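Side-chain contacts in alginate lyase A1-II' (Sphingomonas sp. A1, PDB 2CWS), which is an alginate lyase of polysaccharide lyase family 7 and probably depolymerises alginate with this domain, which makes up most of the protein: residues 10-15 and 30-35; 16-21 and 199-204; 42-47 and 217-222; 70-75 and 81-86. One frame throughout, in Å; residues are numbered along the deposited sequence.

Contact 1 of 4, residues 10-15 and 30-35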
# COMPACT_ATOMS: atom_id res chain seq x y z
N PHE A 10 5.57 -13.17 8.94
CA PHE A 10 4.35 -12.60 8.46
C PHE A 10 3.63 -13.64 7.60
O PHE A 10 4.33 -14.44 6.96
CB PHE A 10 4.56 -11.36 7.56
CG PHE A 10 5.09 -10.18 8.35
CD1 PHE A 10 6.40 -10.09 8.67
CD2 PHE A 10 4.18 -9.21 8.77
CE1 PHE A 10 6.89 -9.02 9.42
CE2 PHE A 10 4.68 -8.11 9.48
CZ PHE A 10 6.03 -8.04 9.82
N ASP A 11 2.34 -13.64 7.59
CA ASP A 11 1.56 -14.44 6.66
C ASP A 11 1.54 -13.73 5.32
O ASP A 11 0.76 -12.76 5.12
CB ASP A 11 0.11 -14.55 7.16
CG ASP A 11 -0.65 -15.50 6.25
OD1 ASP A 11 -1.79 -15.83 6.60
OD2 ASP A 11 -0.12 -15.95 5.23
N LEU A 12 2.44 -14.16 4.44
CA LEU A 12 2.52 -13.59 3.09
C LEU A 12 1.87 -14.48 2.05
O LEU A 12 2.12 -14.33 0.84
CB LEU A 12 3.96 -13.21 2.73
CG LEU A 12 4.62 -12.26 3.74
CD1 LEU A 12 6.01 -11.89 3.31
CD2 LEU A 12 3.81 -10.99 3.92
N SER A 13 1.02 -15.42 2.51
CA SER A 13 0.39 -16.36 1.59
C SER A 13 -0.59 -15.73 0.64
O SER A 13 -0.87 -16.33 -0.39
CB SER A 13 -0.28 -17.50 2.36
OG SER A 13 -1.38 -17.04 3.12
N HIS A 14 -1.05 -14.51 0.96
CA HIS A 14 -1.97 -13.78 0.10
C HIS A 14 -1.40 -12.40 -0.24
O HIS A 14 -2.16 -11.41 -0.39
CB HIS A 14 -3.38 -13.70 0.70
CG HIS A 14 -4.01 -15.04 0.68
ND1 HIS A 14 -4.77 -15.46 -0.40
CD2 HIS A 14 -3.99 -16.06 1.58
CE1 HIS A 14 -5.18 -16.68 -0.16
NE2 HIS A 14 -4.74 -17.07 1.03
N TRP A 15 -0.10 -12.32 -0.44
CA TRP A 15 0.56 -11.12 -0.96
C TRP A 15 1.58 -11.54 -2.02
O TRP A 15 2.22 -12.59 -1.83
CB TRP A 15 1.32 -10.38 0.14
CG TRP A 15 0.52 -9.82 1.27
CD1 TRP A 15 0.31 -10.36 2.51
CD2 TRP A 15 -0.21 -8.57 1.28
NE1 TRP A 15 -0.47 -9.54 3.28
CE2 TRP A 15 -0.79 -8.43 2.55
CE3 TRP A 15 -0.38 -7.54 0.31
CZ2 TRP A 15 -1.56 -7.30 2.90
CZ3 TRP A 15 -1.14 -6.43 0.67
CH2 TRP A 15 -1.71 -6.35 1.94
N ALA A 30 4.37 -17.73 -2.85
CA ALA A 30 5.08 -18.95 -2.41
C ALA A 30 6.54 -18.65 -2.15
O ALA A 30 7.11 -19.16 -1.16
CB ALA A 30 4.95 -20.05 -3.44
N ASN A 31 7.19 -17.88 -3.01
CA ASN A 31 8.59 -17.57 -2.80
C ASN A 31 8.80 -16.68 -1.60
O ASN A 31 9.81 -16.79 -0.89
CB ASN A 31 9.24 -17.03 -4.06
CG ASN A 31 9.54 -18.17 -5.02
OD1 ASN A 31 9.83 -19.32 -4.58
ND2 ASN A 31 9.49 -17.88 -6.30
N LEU A 32 7.84 -15.79 -1.29
CA LEU A 32 7.94 -15.03 -0.04
C LEU A 32 7.93 -15.98 1.14
O LEU A 32 8.70 -15.84 2.08
CB LEU A 32 6.79 -14.02 0.02
CG LEU A 32 6.84 -12.87 -0.99
CD1 LEU A 32 5.59 -12.02 -0.88
CD2 LEU A 32 8.09 -12.03 -0.83
N GLY A 33 7.02 -16.96 1.10
CA GLY A 33 6.93 -17.94 2.17
C GLY A 33 8.15 -18.83 2.32
O GLY A 33 8.35 -19.30 3.49
N LEU A 34 8.88 -19.04 1.25
CA LEU A 34 10.09 -19.85 1.25
C LEU A 34 11.31 -19.02 1.64
O LEU A 34 12.43 -19.55 1.60
CB LEU A 34 10.30 -20.46 -0.16
CG LEU A 34 9.36 -21.65 -0.40
CD1 LEU A 34 9.17 -21.91 -1.89
CD2 LEU A 34 9.88 -22.90 0.28
N GLY A 35 11.15 -17.75 1.99
CA GLY A 35 12.20 -16.99 2.59
C GLY A 35 12.93 -16.03 1.66
O GLY A 35 14.07 -15.69 1.98
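With CG anti to the carbonyl carbon in both residues (chi1 -55° in Leu12, -69° in Leu32) and the chains extended beyond it, the two leucines turn their branched ends toward each other between loop and helix and cross there at about a right angle. Leu12 CD1 lies against Leu32 CB at 4.0 Å. In return, Leu32 CD1 reaches back to Leu12 CB at 4.1 Å and also rests on the carbonyl oxygen of Trp15, with CD1 3.5 Å from Trp15 O. That oxygen is not left to the methyl alone, since it also takes a hydrogen bond from Ser29. In the beta-sandwich of this family, the contact pins helix 29-33 beside the loop that leads into strand 15-18; Leu70 and Phe41 touch both leucines. The helix stops in a Schellman motif, Gly35 adopting positive phi and its N bonding Leu32 O at 3.1 Å. On the other segment an Asx turn shapes the chain next to Leu12. Asp11 OD2 accepts Ser13 N on its anti side at 3.0 Å, while Ser13 OG meets the same oxygen on the syn side at 2.7 Å, 17° out of the carboxylate plane.

Contact 2 of 4, residues 16-21 and 199-204; sequences KLQLPD and YFKAGN. With SO4 (sulfate ion), chain C.
Strands 15-18 and 197-202 flank strand 67-72 in one antiparallel sheet of the concanavalin-like beta-sandwich, and here Gln18 and Lys201 meet by reaching over the strand between them. The two side chains cross at about a right angle. Gln18 holds its amide out on an extended chain, whereas Lys201 is bent at chi3 (85°), which swings its ammonium group toward the glutamine. Lys201 NZ donates to Gln18 OE1 at 2.7 Å, in the carbonyl plane and with a C=O...donor angle of 148°. Each partner has a carboxylate as well: Lys201 forms a salt bridge with Glu69 of the intervening strand, and Gln18 NE2 bonds Glu26. The amide is thus gripped at both its oxygen and its nitrogen, which fixes its rotation.

Beside this bond lies a sulfate, probably from the crystallisation liquor. Lys16, extended beyond CG, brings NZ to sulfate O2 at 2.8 Å and also pairs with Glu26; Arg71 holds the anion too. Such a cluster of basic groups round an anion is consistent with a surface suited to an acidic polysaccharide. One water ties the pieces together. It accepts from Gln18 NE2 at 3.1 Å and takes a weak, long bond from Lys201 NZ at 3.4 Å. It is also hydrogen-bonded to Tyr199 OH at 2.9 Å. Its remaining bond goes to the anion, the water donating to sulfate O1 at 2.9 Å.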
# COMPACT_ATOMS: atom_id res chain seq x y z
N LYS A 16 1.79 -10.71 -3.02
CA LYS A 16 2.99 -10.81 -3.87
C LYS A 16 3.77 -9.52 -3.67
O LYS A 16 3.22 -8.50 -3.20
CB LYS A 16 2.67 -11.07 -5.34
CG LYS A 16 1.95 -9.94 -6.04
CD LYS A 16 1.75 -10.25 -7.53
CE LYS A 16 0.97 -9.15 -8.23
NZ LYS A 16 0.94 -9.40 -9.69
N LEU A 17 5.06 -9.53 -4.00
CA LEU A 17 5.92 -8.40 -3.81
C LEU A 17 6.38 -7.82 -5.14
O LEU A 17 6.84 -8.57 -6.01
CB LEU A 17 7.17 -8.85 -3.00
CG LEU A 17 8.28 -7.79 -2.78
CD1 LEU A 17 7.82 -6.61 -1.95
CD2 LEU A 17 9.46 -8.50 -2.14
N GLN A 18 6.27 -6.51 -5.27
CA GLN A 18 6.71 -5.77 -6.45
C GLN A 18 7.98 -5.01 -6.10
O GLN A 18 8.00 -4.29 -5.08
CB GLN A 18 5.56 -4.84 -6.91
CG GLN A 18 4.35 -5.63 -7.32
CD GLN A 18 3.12 -4.81 -7.56
OE1 GLN A 18 2.91 -3.82 -6.81
NE2 GLN A 18 2.31 -5.20 -8.51
N LEU A 19 9.00 -5.16 -6.93
CA LEU A 19 10.34 -4.61 -6.65
C LEU A 19 10.70 -3.42 -7.49
O LEU A 19 10.16 -3.21 -8.58
CB LEU A 19 11.37 -5.74 -6.89
CG LEU A 19 11.24 -6.93 -5.94
CD1 LEU A 19 12.21 -8.04 -6.44
CD2 LEU A 19 11.51 -6.56 -4.52
N PRO A 20 11.72 -2.68 -7.05
CA PRO A 20 12.19 -1.51 -7.79
C PRO A 20 13.47 -1.76 -8.56
O PRO A 20 14.19 -0.81 -8.88
CB PRO A 20 12.45 -0.50 -6.65
CG PRO A 20 13.01 -1.37 -5.56
CD PRO A 20 12.28 -2.69 -5.69
N ASP A 21 13.76 -3.02 -8.87
CA ASP A 21 14.86 -3.30 -9.81
C ASP A 21 14.46 -2.79 -11.18
O ASP A 21 13.30 -2.41 -11.43
CB ASP A 21 15.21 -4.79 -9.76
CG ASP A 21 14.07 -5.67 -10.27
OD1 ASP A 21 14.35 -6.67 -10.99
OD2 ASP A 21 12.91 -5.40 -9.97
N TYR A 199 -7.91 -4.04 -4.34
CA TYR A 199 -6.96 -4.84 -3.59
C TYR A 199 -6.13 -3.91 -2.71
O TYR A 199 -5.91 -2.73 -3.03
CB TYR A 199 -6.07 -5.68 -4.51
CG TYR A 199 -5.25 -4.90 -5.50
CD1 TYR A 199 -5.74 -4.70 -6.79
CD2 TYR A 199 -4.02 -4.36 -5.20
CE1 TYR A 199 -5.03 -3.99 -7.74
CE2 TYR A 199 -3.30 -3.64 -6.12
CZ TYR A 199 -3.80 -3.43 -7.40
OH TYR A 199 -3.06 -2.72 -8.30
N PHE A 200 -5.68 -4.45 -1.58
CA PHE A 200 -4.80 -3.71 -0.68
C PHE A 200 -3.37 -3.74 -1.18
O PHE A 200 -2.93 -4.68 -1.87
CB PHE A 200 -4.86 -4.28 0.73
CG PHE A 200 -6.17 -4.02 1.47
CD1 PHE A 200 -7.02 -5.04 1.85
CD2 PHE A 200 -6.48 -2.71 1.81
CE1 PHE A 200 -8.16 -4.77 2.57
CE2 PHE A 200 -7.65 -2.46 2.55
CZ PHE A 200 -8.49 -3.46 2.93
N LYS A 201 -2.58 -2.73 -0.75
CA LYS A 201 -1.14 -2.72 -0.93
C LYS A 201 -0.50 -2.19 0.35
O LYS A 201 -1.12 -1.37 1.06
CB LYS A 201 -0.68 -1.81 -2.10
CG LYS A 201 -1.42 -2.07 -3.40
CD LYS A 201 -0.68 -1.49 -4.60
CE LYS A 201 0.37 -2.48 -5.11
NZ LYS A 201 1.27 -1.83 -6.10
N ALA A 202 0.74 -2.59 0.61
CA ALA A 202 1.48 -2.08 1.77
C ALA A 202 2.95 -2.22 1.49
O ALA A 202 3.41 -3.29 1.04
CB ALA A 202 1.12 -2.86 3.03
N GLY A 203 3.72 -1.16 1.81
CA GLY A 203 5.16 -1.26 1.66
C GLY A 203 5.77 0.12 1.50
O GLY A 203 5.57 0.98 2.40
N ASN A 204 6.49 0.34 0.39
CA ASN A 204 7.31 1.56 0.25
C ASN A 204 7.24 1.97 -1.21
O ASN A 204 7.99 1.48 -2.05
CB ASN A 204 8.73 1.25 0.68
CG ASN A 204 9.69 2.40 0.56
OD1 ASN A 204 10.94 2.13 0.78
ND2 ASN A 204 9.27 3.55 0.19
S SO4 C . -1.15 -6.52 -11.05
O1 SO4 C . -0.68 -6.19 -9.58
O2 SO4 C . -0.81 -7.87 -11.33
O3 SO4 C . -2.49 -6.26 -11.22
O4 SO4 C . -0.33 -5.53 -11.79
O HOH W 1 -0.33 -3.50 -8.61

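Contact 3 of 4, residues 42-47 and 217-222; sequences YTDTDG and IAKLYS
Lys219, Asp46 and Tyr221 carry this contact, with Asp46 OD2 as the shared atom. The extended lysine chain and the Asp46 side chain come from opposite directions, and Lys219 NZ forms a salt bridge to Asp46 OD2 at 2.9 Å. Tyr221 OH donates to that same OD2 at 2.7 Å from the other face of the carboxylate plane, 50° out of it, so two donors clasp one oxygen. Carboxylate and phenol ring stand 73° apart, and OD2 lies at the ring's edge. Asp46 takes this pose with CG between its backbone N and carbonyl carbon (chi1 62°), and its OD1 is held by Ala48 N. A second salt bridge completes the network: Lys219 NZ to Asp44 OD2 at 2.8 Å, met from above that carboxylate's plane. A methionine in place of Lys219 would probably leave two carboxylates close together without the charge between them, and Asp44 OD2 without its mate. The aspartates sit in a type I beta turn, closed by Gly47 N to Asp44 O at 2.9 Å, in the hairpin joining strands 41-43 and 49-54; Lys219 reaches it across strand 49-54, next to the classic beta bulge where Tyr221 and Ser222 face Ser94.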
# COMPACT_ATOMS: atom_id res chain seq x y z
N TYR A 42 13.71 -7.26 3.44
CA TYR A 42 14.50 -8.08 4.36
C TYR A 42 13.96 -7.88 5.77
O TYR A 42 13.22 -6.97 6.05
CB TYR A 42 15.98 -7.70 4.29
CG TYR A 42 16.29 -6.25 4.62
CD1 TYR A 42 16.56 -5.86 5.91
CD2 TYR A 42 16.34 -5.30 3.62
CE1 TYR A 42 16.85 -4.55 6.26
CE2 TYR A 42 16.68 -3.96 3.92
CZ TYR A 42 16.91 -3.60 5.25
OH TYR A 42 17.29 -2.33 5.58
N THR A 43 14.41 -8.79 6.66
CA THR A 43 14.08 -8.64 8.09
C THR A 43 15.21 -7.89 8.75
O THR A 43 16.37 -8.31 8.65
CB THR A 43 13.93 -10.02 8.72
OG1 THR A 43 12.81 -10.67 8.12
CG2 THR A 43 13.76 -9.88 10.23
N ASP A 44 14.89 -6.75 9.39
CA ASP A 44 15.93 -6.02 10.12
C ASP A 44 16.14 -6.64 11.49
O ASP A 44 15.45 -7.57 11.90
CB ASP A 44 15.57 -4.53 10.16
CG ASP A 44 16.76 -3.63 10.28
OD1 ASP A 44 17.90 -4.10 10.43
OD2 ASP A 44 16.55 -2.40 10.18
N THR A 45 17.12 -6.11 12.20
CA THR A 45 17.45 -6.71 13.51
C THR A 45 16.33 -6.58 14.54
O THR A 45 16.35 -7.32 15.55
CB THR A 45 18.73 -6.03 14.04
OG1 THR A 45 18.52 -4.62 14.15
CG2 THR A 45 19.92 -6.28 13.13
N ASP A 46 15.41 -5.65 14.33
CA ASP A 46 14.24 -5.48 15.20
C ASP A 46 13.07 -6.35 14.77
O ASP A 46 12.01 -6.17 15.34
CB ASP A 46 13.82 -4.00 15.24
CG ASP A 46 13.40 -3.45 13.89
OD1 ASP A 46 13.41 -4.17 12.88
OD2 ASP A 46 13.07 -2.24 13.84
N GLY A 47 13.30 -7.28 13.82
CA GLY A 47 12.23 -8.15 13.36
C GLY A 47 11.36 -7.54 12.28
O GLY A 47 10.48 -8.25 11.75
N ILE A 217 13.26 3.86 3.19
CA ILE A 217 13.08 2.62 3.96
C ILE A 217 11.78 2.75 4.73
O ILE A 217 11.61 3.71 5.48
CB ILE A 217 14.22 2.39 4.95
CG1 ILE A 217 15.59 2.26 4.24
CG2 ILE A 217 13.94 1.16 5.81
CD1 ILE A 217 16.79 2.33 5.20
N ALA A 218 10.92 1.75 4.59
CA ALA A 218 9.72 1.64 5.42
C ALA A 218 9.71 0.25 6.06
O ALA A 218 10.23 -0.70 5.46
CB ALA A 218 8.44 1.84 4.62
N LYS A 219 9.13 0.16 7.25
CA LYS A 219 9.05 -1.06 8.00
C LYS A 219 7.64 -1.41 8.41
O LYS A 219 6.83 -0.49 8.68
CB LYS A 219 9.86 -0.91 9.33
CG LYS A 219 11.34 -1.01 9.10
CD LYS A 219 12.13 -0.84 10.43
CE LYS A 219 13.57 -1.28 10.23
NZ LYS A 219 14.36 -1.20 11.51
N LEU A 220 7.38 -2.71 8.49
CA LEU A 220 6.14 -3.23 9.08
C LEU A 220 6.52 -4.23 10.17
O LEU A 220 7.38 -5.07 10.01
CB LEU A 220 5.26 -3.91 8.03
CG LEU A 220 4.70 -2.95 6.94
CD1 LEU A 220 3.95 -3.72 5.89
CD2 LEU A 220 3.80 -1.90 7.56
N TYR A 221 5.74 -4.13 11.28
CA TYR A 221 5.87 -5.08 12.39
C TYR A 221 4.66 -6.01 12.46
O TYR A 221 4.76 -7.09 13.01
CB TYR A 221 5.97 -4.33 13.75
CG TYR A 221 7.23 -3.50 13.82
CD1 TYR A 221 7.18 -2.15 13.51
CD2 TYR A 221 8.45 -4.06 14.16
CE1 TYR A 221 8.31 -1.36 13.54
CE2 TYR A 221 9.58 -3.26 14.19
CZ TYR A 221 9.52 -1.94 13.89
OH TYR A 221 10.63 -1.12 13.93
N SER A 222 3.54 -5.63 11.84
CA SER A 222 2.37 -6.50 11.76
C SER A 222 1.59 -6.07 10.51
O SER A 222 1.66 -4.89 10.12
CB SER A 222 1.52 -6.41 13.03
OG SER A 222 1.08 -5.10 13.22
O HOH W 2 16.40 -2.70 13.38

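Contact 4 of 4, residues 70-75 and 81-86. With SO4 (sulfate ion), chain C.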
# COMPACT_ATOMS: atom_id res chain seq x y z
N LEU A 70 4.03 -4.66 -1.29
CA LEU A 70 3.19 -5.83 -1.37
C LEU A 70 1.86 -5.49 -2.02
O LEU A 70 1.32 -4.40 -1.84
CB LEU A 70 2.92 -6.39 0.05
CG LEU A 70 4.12 -6.85 0.81
CD1 LEU A 70 3.75 -7.19 2.25
CD2 LEU A 70 4.81 -8.07 0.13
N ARG A 71 1.33 -6.45 -2.76
CA ARG A 71 0.08 -6.36 -3.52
C ARG A 71 -0.78 -7.54 -3.10
O ARG A 71 -0.36 -8.72 -3.25
CB ARG A 71 0.48 -6.40 -5.02
CG ARG A 71 -0.62 -6.17 -6.06
CD ARG A 71 -1.71 -7.27 -6.18
NE ARG A 71 -2.35 -7.11 -7.48
CZ ARG A 71 -3.57 -7.53 -7.77
NH1 ARG A 71 -4.32 -8.17 -6.86
NH2 ARG A 71 -4.05 -7.28 -9.00
N GLU A 72 -1.97 -7.27 -2.57
CA GLU A 72 -2.82 -8.33 -2.03
C GLU A 72 -3.29 -9.26 -3.12
O GLU A 72 -3.75 -8.80 -4.18
CB GLU A 72 -4.04 -7.70 -1.35
CG GLU A 72 -5.01 -8.74 -0.80
CD GLU A 72 -6.35 -8.14 -0.40
OE1 GLU A 72 -6.65 -6.99 -0.75
OE2 GLU A 72 -7.12 -8.91 0.27
N MET A 73 -3.25 -10.56 -2.85
CA MET A 73 -3.64 -11.62 -3.77
C MET A 73 -4.66 -12.51 -3.07
O MET A 73 -4.28 -13.48 -2.42
CB MET A 73 -2.43 -12.46 -4.21
CG MET A 73 -1.39 -11.62 -4.93
SD MET A 73 -1.77 -11.20 -6.63
CE MET A 73 -1.53 -12.83 -7.41
N LEU A 74 -5.97 -12.20 -3.28
CA LEU A 74 -6.98 -13.14 -2.79
C LEU A 74 -6.70 -14.52 -3.33
O LEU A 74 -6.92 -15.54 -2.62
CB LEU A 74 -8.37 -12.71 -3.31
CG LEU A 74 -8.98 -11.43 -2.69
CD1 LEU A 74 -10.33 -11.18 -3.28
CD2 LEU A 74 -9.07 -11.57 -1.15
N ASP A 75 -6.28 -14.62 -4.59
CA ASP A 75 -5.84 -15.89 -5.18
C ASP A 75 -4.36 -15.68 -5.53
O ASP A 75 -4.07 -14.94 -6.48
CB ASP A 75 -6.66 -16.23 -6.43
CG ASP A 75 -6.30 -17.61 -6.98
OD1 ASP A 75 -5.14 -18.05 -6.76
OD2 ASP A 75 -7.17 -18.24 -7.59
N VAL A 81 -8.36 -11.82 -9.43
CA VAL A 81 -9.37 -12.07 -8.41
C VAL A 81 -9.24 -11.04 -7.29
O VAL A 81 -8.25 -11.02 -6.57
CB VAL A 81 -9.23 -13.48 -7.83
CG1 VAL A 81 -10.30 -13.74 -6.76
CG2 VAL A 81 -9.34 -14.55 -8.94
N ASN A 82 -10.22 -10.15 -7.18
CA ASN A 82 -10.12 -9.00 -6.27
C ASN A 82 -11.50 -8.78 -5.64
O ASN A 82 -12.44 -9.49 -5.99
CB ASN A 82 -9.63 -7.74 -7.04
CG ASN A 82 -8.25 -8.01 -7.62
OD1 ASN A 82 -8.13 -8.25 -8.88
ND2 ASN A 82 -7.26 -8.11 -6.80
N TRP A 83 -11.60 -7.84 -4.69
CA TRP A 83 -12.82 -7.70 -3.89
C TRP A 83 -13.59 -6.45 -4.27
O TRP A 83 -13.12 -5.57 -4.98
CB TRP A 83 -12.50 -7.79 -2.41
CG TRP A 83 -11.37 -6.96 -1.90
CD1 TRP A 83 -10.05 -7.35 -1.77
CD2 TRP A 83 -11.42 -5.59 -1.44
NE1 TRP A 83 -9.29 -6.33 -1.22
CE2 TRP A 83 -10.12 -5.24 -1.03
CE3 TRP A 83 -12.46 -4.64 -1.33
CZ2 TRP A 83 -9.82 -3.97 -0.52
CZ3 TRP A 83 -12.14 -3.39 -0.82
CH2 TRP A 83 -10.84 -3.06 -0.43
N GLY A 84 -14.86 -6.40 -3.81
CA GLY A 84 -15.78 -5.38 -4.23
C GLY A 84 -16.20 -4.41 -3.13
O GLY A 84 -15.79 -4.49 -1.98
N TRP A 85 -17.07 -3.48 -3.57
CA TRP A 85 -17.44 -2.39 -2.67
C TRP A 85 -18.36 -2.84 -1.52
O TRP A 85 -18.40 -2.14 -0.50
CB TRP A 85 -18.12 -1.27 -3.46
CG TRP A 85 -19.48 -1.60 -4.04
CD1 TRP A 85 -19.77 -2.28 -5.17
CD2 TRP A 85 -20.74 -1.21 -3.43
NE1 TRP A 85 -21.16 -2.36 -5.30
CE2 TRP A 85 -21.76 -1.70 -4.25
CE3 TRP A 85 -21.10 -0.51 -2.26
CZ2 TRP A 85 -23.12 -1.49 -3.93
CZ3 TRP A 85 -22.41 -0.28 -1.93
CH2 TRP A 85 -23.41 -0.77 -2.77
N GLN A 86 -19.10 -3.92 -1.72
CA GLN A 86 -20.03 -4.37 -0.68
C GLN A 86 -19.35 -5.26 0.32
O GLN A 86 -18.37 -5.96 -0.05
CB GLN A 86 -21.17 -5.14 -1.34
CG GLN A 86 -21.87 -4.39 -2.42
CD GLN A 86 -22.73 -5.30 -3.30
OE1 GLN A 86 -23.95 -5.15 -3.04
NE2 GLN A 86 -22.18 -6.09 -4.24
S SO4 C . -1.15 -6.52 -11.05
O1 SO4 C . -0.68 -6.19 -9.58
O2 SO4 C . -0.81 -7.87 -11.33
O3 SO4 C . -2.49 -6.26 -11.22
O4 SO4 C . -0.33 -5.53 -11.79
O HOH W 3 -6.52 -9.64 -4.42
O HOH W 4 -5.81 -12.39 -6.27
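Glu72 and Trp83 join the end of strand 67-72 to the connection that carries the chain across the beta-sandwich, from the sheet of strand 67-72 to that of strand 88-99. This is the tight, buried part. Trp83 NE1 donates to Glu72 OE1 at 2.8 Å, on the syn side of the carboxylate and in the plane of the indole, the two flat groups standing 54° apart. The same OE1 accepts Phe200 N and OE2 is bonded by His227, so the buried carboxylate is held at both oxygens; this would probably favour its charged form.

Arg71 is also held at several points. A bend at chi2 (-68°) curls the guanidinium back, so that NH1 bonds Glu72 O at 2.8 Å almost in its own plane. Here the guanidinium edge lies against the Asn82 side chain, the two crossing at about a right angle with their planes 41° apart. The other edge grips the sulfate with two N-H groups, NE to O1 at 2.8 Å and NH2 to O3 at 2.9 Å. Replacing Arg71 by a leucine would probably leave the anion without this paired hold and Glu72 O without its straight N-H.

Leu74, though partly exposed, packs closely on the backbone of 81-83: its CD1 lies 3.6 Å from Asn82 C and reaches the edge of the Trp83 ring. The looser, watery side is that of Asp75 and Val81, whose CB atoms touch at 4.0 Å. Beside Val81 O lie two waters, one accepting from Leu74 N at 2.9 Å, the other from Asp75 N at 2.8 Å.

How the contacts relate
The four contacts spread over one beta-sandwich domain. Contacts 2 and 4 meet on strand 67-72; their centres are 14 Å apart and both touch the same sulfate. Contact 3 belongs to the other sheet, and its centre is 24 Å from that of contact 4, with no touch between them. Contact 1, at one end, bears on all three others: Trp15 packs on Phe200 and Glu72, and Phe10 on Leu220. Along the chain contact 1 closes before contacts 3 and 4 open, contact 4 is nested inside contacts 2 and 3, and contact 2 crosses both contact 1 and contact 3, so segments near both termini are bound into one body.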